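Local coordinates for NikO protein (Streptomyces tendae, PDB 4FQD) that is an enolpyruvyl transferase essential in nikkomycin biosynthesis, resembling the MurA enzymes that join enolpyruvyl to UDP-N-acetylglucosamine, at residues Glu142-Thr154 and Pro190-Gly203. The protein carries 4 engineered substitutions. Sequence-based numbering, arbitrary orientation.
Sequences EHLLDVMGRFGVT and PCYSGAVKTALLMG. With SO4 (sulfate ion), chain C.
A buried helix pair, with axes 9.0 Å apart and crossing at -32°, together with the residues flanking it, sets H143, V147 and F151 against C191, A195, A199 and M202. At one end the H143 imidazole lies between two side chains: C191 CB and SG on one face, the sulfur-aromatic contact offset toward the rim, and L144 CD1 on the other. C191 CB comes within 3.4 Å of H143 CG. With CG between the backbone N and carbonyl carbon (chi1 61°), the ring swings across the N-terminal end of helix 192-203, over C191, and its NE2 edge faces G194 CA, where a CB would clash with NE2. V147 straddles two alanines, CG1 on A199 CB and CG2 on A195 CB. Beside it, L144 CG touches T198 OG1, whose hydroxyl donates to G194 O (3.0 Å) one turn back, an acceptor shared with T198 N. Both helices belong to the inverse β/α barrel of the EPSP synthase family; P113 of helix 112-118 also packs on M202. At the far end M202, bent at chi2 and chi3, puts CB 3.5 Å from the F151 ring centroid and 7° off the normal, a CH-π contact; SD lies above the same face at a distance (Met-aromatic) and meets M148 CG at 3.6 Å, while CE curls back to F151 CB. Replacing F151 by alanine would probably leave M202 CB without the ring face it packs on and open a gap beside A199 O and G203 N. Past F151, G152 takes positive phi in a Schellman motif, and M148 O accepts from both F151 N and V153 N. Away from the interface, S193 OG and K197 NZ hydrogen-bond O1 of a sulfate, probably from the crystallisation liquor; K197 also bridges to D220.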
loop_
_atom_site.group_PDB
_atom_site.type_symbol
_atom_site.label_atom_id
_atom_site.label_comp_id
_atom_site.label_asym_id
_atom_site.label_seq_id
_atom_site.Cartn_x
_atom_site.Cartn_y
_atom_site.Cartn_z
ATOM N N GLU A 142 -7.016 -11.981 23.654
ATOM C CA GLU A 142 -8.395 -12.404 23.505
ATOM C C GLU A 142 -8.556 -13.382 22.334
ATOM O O GLU A 142 -9.333 -14.333 22.413
ATOM C CB GLU A 142 -9.283 -11.163 23.374
ATOM C CG GLU A 142 -10.714 -11.428 23.020
ATOM C CD GLU A 142 -10.915 -11.393 21.533
ATOM O OE1 GLU A 142 -10.094 -10.747 20.849
ATOM O OE2 GLU A 142 -11.873 -12.024 21.048
ATOM N N HIS A 143 -7.796 -13.161 21.263
ATOM C CA HIS A 143 -7.801 -14.068 20.114
ATOM C C HIS A 143 -7.201 -15.434 20.446
ATOM O O HIS A 143 -7.598 -16.451 19.877
ATOM C CB HIS A 143 -7.061 -13.445 18.928
ATOM C CG HIS A 143 -5.620 -13.139 19.200
ATOM N ND1 HIS A 143 -5.221 -12.234 20.162
ATOM C CD2 HIS A 143 -4.485 -13.601 18.627
ATOM C CE1 HIS A 143 -3.903 -12.159 20.174
ATOM N NE2 HIS A 143 -3.431 -12.978 19.249
ATOM N N LEU A 144 -6.236 -15.445 21.361
ATOM C CA LEU A 144 -5.630 -16.685 21.831
ATOM C C LEU A 144 -6.659 -17.552 22.547
ATOM O O LEU A 144 -6.698 -18.770 22.366
ATOM C CB LEU A 144 -4.463 -16.383 22.774
ATOM C CG LEU A 144 -3.051 -16.504 22.204
ATOM C CD1 LEU A 144 -2.908 -15.723 20.916
ATOM C CD2 LEU A 144 -2.026 -16.035 23.221
ATOM N N LEU A 145 -7.492 -16.912 23.361
ATOM C CA LEU A 145 -8.514 -17.619 24.123
ATOM C C LEU A 145 -9.608 -18.165 23.213
ATOM O O LEU A 145 -10.194 -19.210 23.494
ATOM C CB LEU A 145 -9.118 -16.700 25.186
ATOM C CG LEU A 145 -8.134 -16.121 26.204
ATOM C CD1 LEU A 145 -8.845 -15.189 27.172
ATOM C CD2 LEU A 145 -7.418 -17.234 26.954
ATOM N N ASP A 146 -9.879 -17.456 22.122
ATOM C CA ASP A 146 -10.892 -17.890 21.167
ATOM C C ASP A 146 -10.428 -19.128 20.404
ATOM O O ASP A 146 -11.224 -20.015 20.101
ATOM C CB ASP A 146 -11.234 -16.765 20.189
ATOM C CG ASP A 146 -12.385 -17.124 19.269
ATOM O OD1 ASP A 146 -12.137 -17.761 18.223
ATOM O OD2 ASP A 146 -13.539 -16.771 19.592
ATOM N N VAL A 147 -9.136 -19.178 20.095
ATOM C CA VAL A 147 -8.561 -20.326 19.403
ATOM C C VAL A 147 -8.618 -21.570 20.280
ATOM O O VAL A 147 -9.124 -22.612 19.860
ATOM C CB VAL A 147 -7.102 -20.067 18.989
ATOM C CG1 VAL A 147 -6.456 -21.351 18.495
ATOM C CG2 VAL A 147 -7.039 -18.985 17.922
ATOM N N MET A 148 -8.101 -21.454 21.500
ATOM C CA MET A 148 -8.128 -22.557 22.456
ATOM C C MET A 148 -9.559 -22.958 22.803
ATOM O O MET A 148 -9.826 -24.116 23.123
ATOM C CB MET A 148 -7.353 -22.195 23.726
ATOM C CG MET A 148 -5.842 -22.247 23.562
ATOM S SD MET A 148 -4.942 -21.798 25.059
ATOM C CE MET A 148 -5.272 -20.040 25.139
ATOM N N GLY A 149 -10.472 -21.996 22.729
ATOM C CA GLY A 149 -11.875 -22.248 23.002
ATOM C C GLY A 149 -12.503 -23.214 22.014
ATOM O O GLY A 149 -13.439 -23.938 22.350
ATOM N N ARG A 150 -11.982 -23.229 20.791
ATOM C CA ARG A 150 -12.491 -24.123 19.757
ATOM C C ARG A 150 -12.046 -25.559 19.997
ATOM O O ARG A 150 -12.606 -26.494 19.423
ATOM C CB ARG A 150 -12.032 -23.669 18.372
ATOM C CG ARG A 150 -12.440 -22.255 18.011
ATOM C CD ARG A 150 -12.573 -22.111 16.508
ATOM N NE ARG A 150 -12.573 -20.717 16.081
ATOM C CZ ARG A 150 -12.779 -20.323 14.831
ATOM N NH1 ARG A 150 -13.012 -21.222 13.884
ATOM N NH2 ARG A 150 -12.758 -19.033 14.525
ATOM N N PHE A 151 -11.031 -25.728 20.838
ATOM C CA PHE A 151 -10.533 -27.055 21.186
ATOM C C PHE A 151 -11.188 -27.567 22.467
ATOM O O PHE A 151 -10.857 -28.647 22.952
ATOM C CB PHE A 151 -9.008 -27.044 21.342
ATOM C CG PHE A 151 -8.263 -26.840 20.051
ATOM C CD1 PHE A 151 -8.060 -25.566 19.547
ATOM C CD2 PHE A 151 -7.755 -27.920 19.348
ATOM C CE1 PHE A 151 -7.373 -25.373 18.362
ATOM C CE2 PHE A 151 -7.065 -27.734 18.163
ATOM C CZ PHE A 151 -6.875 -26.459 17.670
ATOM N N GLY A 152 -12.113 -26.782 23.013
ATOM C CA GLY A 152 -12.861 -27.194 24.186
ATOM C C GLY A 152 -12.425 -26.547 25.489
ATOM O O GLY A 152 -12.932 -26.894 26.556
ATOM N N VAL A 153 -11.487 -25.610 25.409
ATOM C CA VAL A 153 -10.999 -24.917 26.598
ATOM C C VAL A 153 -12.007 -23.886 27.103
ATOM O O VAL A 153 -12.480 -23.041 26.341
ATOM C CB VAL A 153 -9.643 -24.229 26.340
ATOM C CG1 VAL A 153 -9.220 -23.402 27.545
ATOM C CG2 VAL A 153 -8.582 -25.263 26.001
ATOM N N THR A 154 -12.334 -23.964 28.390
ATOM C CA THR A 154 -13.282 -23.042 29.006
ATOM C C THR A 154 -12.547 -21.938 29.762
ATOM O O THR A 154 -11.537 -22.190 30.418
ATOM C CB THR A 154 -14.237 -23.783 29.968
ATOM O OG1 THR A 154 -14.923 -24.821 29.258
ATOM C CG2 THR A 154 -15.260 -22.826 30.565
ATOM N N PRO A 190 -3.337 -8.130 13.526
ATOM C CA PRO A 190 -2.508 -8.269 14.729
ATOM C C PRO A 190 -2.744 -9.593 15.459
ATOM O O PRO A 190 -1.909 -9.997 16.270
ATOM C CB PRO A 190 -2.964 -7.095 15.596
ATOM C CG PRO A 190 -4.378 -6.868 15.189
ATOM C CD PRO A 190 -4.433 -7.165 13.717
ATOM N N CYS A 191 -3.861 -10.254 15.165
ATOM C CA CYS A 191 -4.218 -11.509 15.823
ATOM C C CYS A 191 -3.884 -12.719 14.944
ATOM O O CYS A 191 -4.049 -13.867 15.356
ATOM C CB CYS A 191 -5.709 -11.509 16.184
ATOM S SG CYS A 191 -6.238 -10.111 17.220
ATOM N N TYR A 192 -3.402 -12.450 13.736
ATOM C CA TYR A 192 -3.158 -13.496 12.749
ATOM C C TYR A 192 -2.080 -14.476 13.210
ATOM O O TYR A 192 -2.353 -15.661 13.402
ATOM C CB TYR A 192 -2.774 -12.869 11.405
ATOM C CG TYR A 192 -2.784 -13.820 10.226
ATOM C CD1 TYR A 192 -3.317 -15.101 10.333
ATOM C CD2 TYR A 192 -2.250 -13.436 9.004
ATOM C CE1 TYR A 192 -3.317 -15.967 9.254
ATOM C CE2 TYR A 192 -2.244 -14.292 7.924
ATOM C CZ TYR A 192 -2.778 -15.554 8.052
ATOM O OH TYR A 192 -2.771 -16.402 6.968
ATOM N N SER A 193 -0.863 -13.977 13.392
ATOM C CA SER A 193 0.279 -14.832 13.698
ATOM C C SER A 193 0.121 -15.591 15.015
ATOM O O SER A 193 0.464 -16.768 15.100
ATOM C CB SER A 193 1.576 -14.019 13.706
ATOM O OG SER A 193 1.590 -13.086 14.770
ATOM N N GLY A 194 -0.401 -14.916 16.032
ATOM C CA GLY A 194 -0.582 -15.525 17.338
ATOM C C GLY A 194 -1.605 -16.645 17.334
ATOM O O GLY A 194 -1.432 -17.658 18.014
ATOM N N ALA A 195 -2.674 -16.464 16.565
ATOM C CA ALA A 195 -3.731 -17.464 16.474
ATOM C C ALA A 195 -3.236 -18.739 15.799
ATOM O O ALA A 195 -3.631 -19.843 16.173
ATOM C CB ALA A 195 -4.932 -16.902 15.730
ATOM N N VAL A 196 -2.371 -18.578 14.802
ATOM C CA VAL A 196 -1.818 -19.714 14.074
ATOM C C VAL A 196 -0.892 -20.531 14.968
ATOM O O VAL A 196 -0.956 -21.760 14.984
ATOM C CB VAL A 196 -1.050 -19.259 12.818
ATOM C CG1 VAL A 196 -0.390 -20.449 12.135
ATOM C CG2 VAL A 196 -1.984 -18.538 11.859
ATOM N N LYS A 197 -0.035 -19.837 15.711
ATOM C CA LYS A 197 0.885 -20.487 16.635
ATOM C C LYS A 197 0.128 -21.293 17.682
ATOM O O LYS A 197 0.467 -22.443 17.961
ATOM C CB LYS A 197 1.772 -19.449 17.323
ATOM C CG LYS A 197 2.641 -18.649 16.368
ATOM C CD LYS A 197 3.364 -17.527 17.091
ATOM C CE LYS A 197 4.157 -16.670 16.120
ATOM N NZ LYS A 197 4.934 -15.611 16.820
ATOM N N THR A 198 -0.905 -20.681 18.253
ATOM C CA THR A 198 -1.714 -21.327 19.277
ATOM C C THR A 198 -2.444 -22.548 18.724
ATOM O O THR A 198 -2.416 -23.621 19.326
ATOM C CB THR A 198 -2.744 -20.352 19.874
ATOM O OG1 THR A 198 -2.063 -19.231 20.453
ATOM C CG2 THR A 198 -3.576 -21.042 20.944
ATOM N N ALA A 199 -3.090 -22.376 17.573
ATOM C CA ALA A 199 -3.847 -23.454 16.945
ATOM C C ALA A 199 -2.964 -24.650 16.605
ATOM O O ALA A 199 -3.377 -25.799 16.765
ATOM C CB ALA A 199 -4.554 -22.948 15.701
ATOM N N LEU A 200 -1.754 -24.374 16.131
ATOM C CA LEU A 200 -0.802 -25.432 15.815
ATOM C C LEU A 200 -0.404 -26.204 17.066
ATOM O O LEU A 200 -0.378 -27.435 17.063
ATOM C CB LEU A 200 0.441 -24.855 15.139
ATOM C CG LEU A 200 0.407 -24.799 13.614
ATOM C CD1 LEU A 200 1.623 -24.063 13.091
ATOM C CD2 LEU A 200 0.348 -26.205 13.041
ATOM N N LEU A 201 -0.097 -25.472 18.132
ATOM C CA LEU A 201 0.264 -26.082 19.406
ATOM C C LEU A 201 -0.891 -26.905 19.962
ATOM O O LEU A 201 -0.697 -28.032 20.417
ATOM C CB LEU A 201 0.685 -25.011 20.414
ATOM C CG LEU A 201 2.020 -24.312 20.146
ATOM C CD1 LEU A 201 2.214 -23.141 21.095
ATOM C CD2 LEU A 201 3.171 -25.297 20.269
ATOM N N MET A 202 -2.092 -26.336 19.917
ATOM C CA MET A 202 -3.287 -27.022 20.397
ATOM C C MET A 202 -3.573 -28.274 19.578
ATOM O O MET A 202 -4.029 -29.284 20.112
ATOM C CB MET A 202 -4.499 -26.088 20.360
ATOM C CG MET A 202 -4.446 -24.952 21.368
ATOM S SD MET A 202 -4.346 -25.534 23.072
ATOM C CE MET A 202 -5.890 -26.429 23.219
ATOM N N GLY A 203 -3.301 -28.201 18.280
ATOM C CA GLY A 203 -3.532 -29.322 17.388
ATOM C C GLY A 203 -2.628 -30.504 17.680
ATOM O O GLY A 203 -3.019 -31.654 17.489
HETATM S S SO4 C . 3.025 -12.425 17.729
HETATM O O1 SO4 C . 2.645 -13.766 17.296
HETATM O O2 SO4 C . 3.892 -12.519 18.901
HETATM O O3 SO4 C . 3.739 -11.754 16.646
HETATM O O4 SO4 C . 1.826 -11.663 18.067
#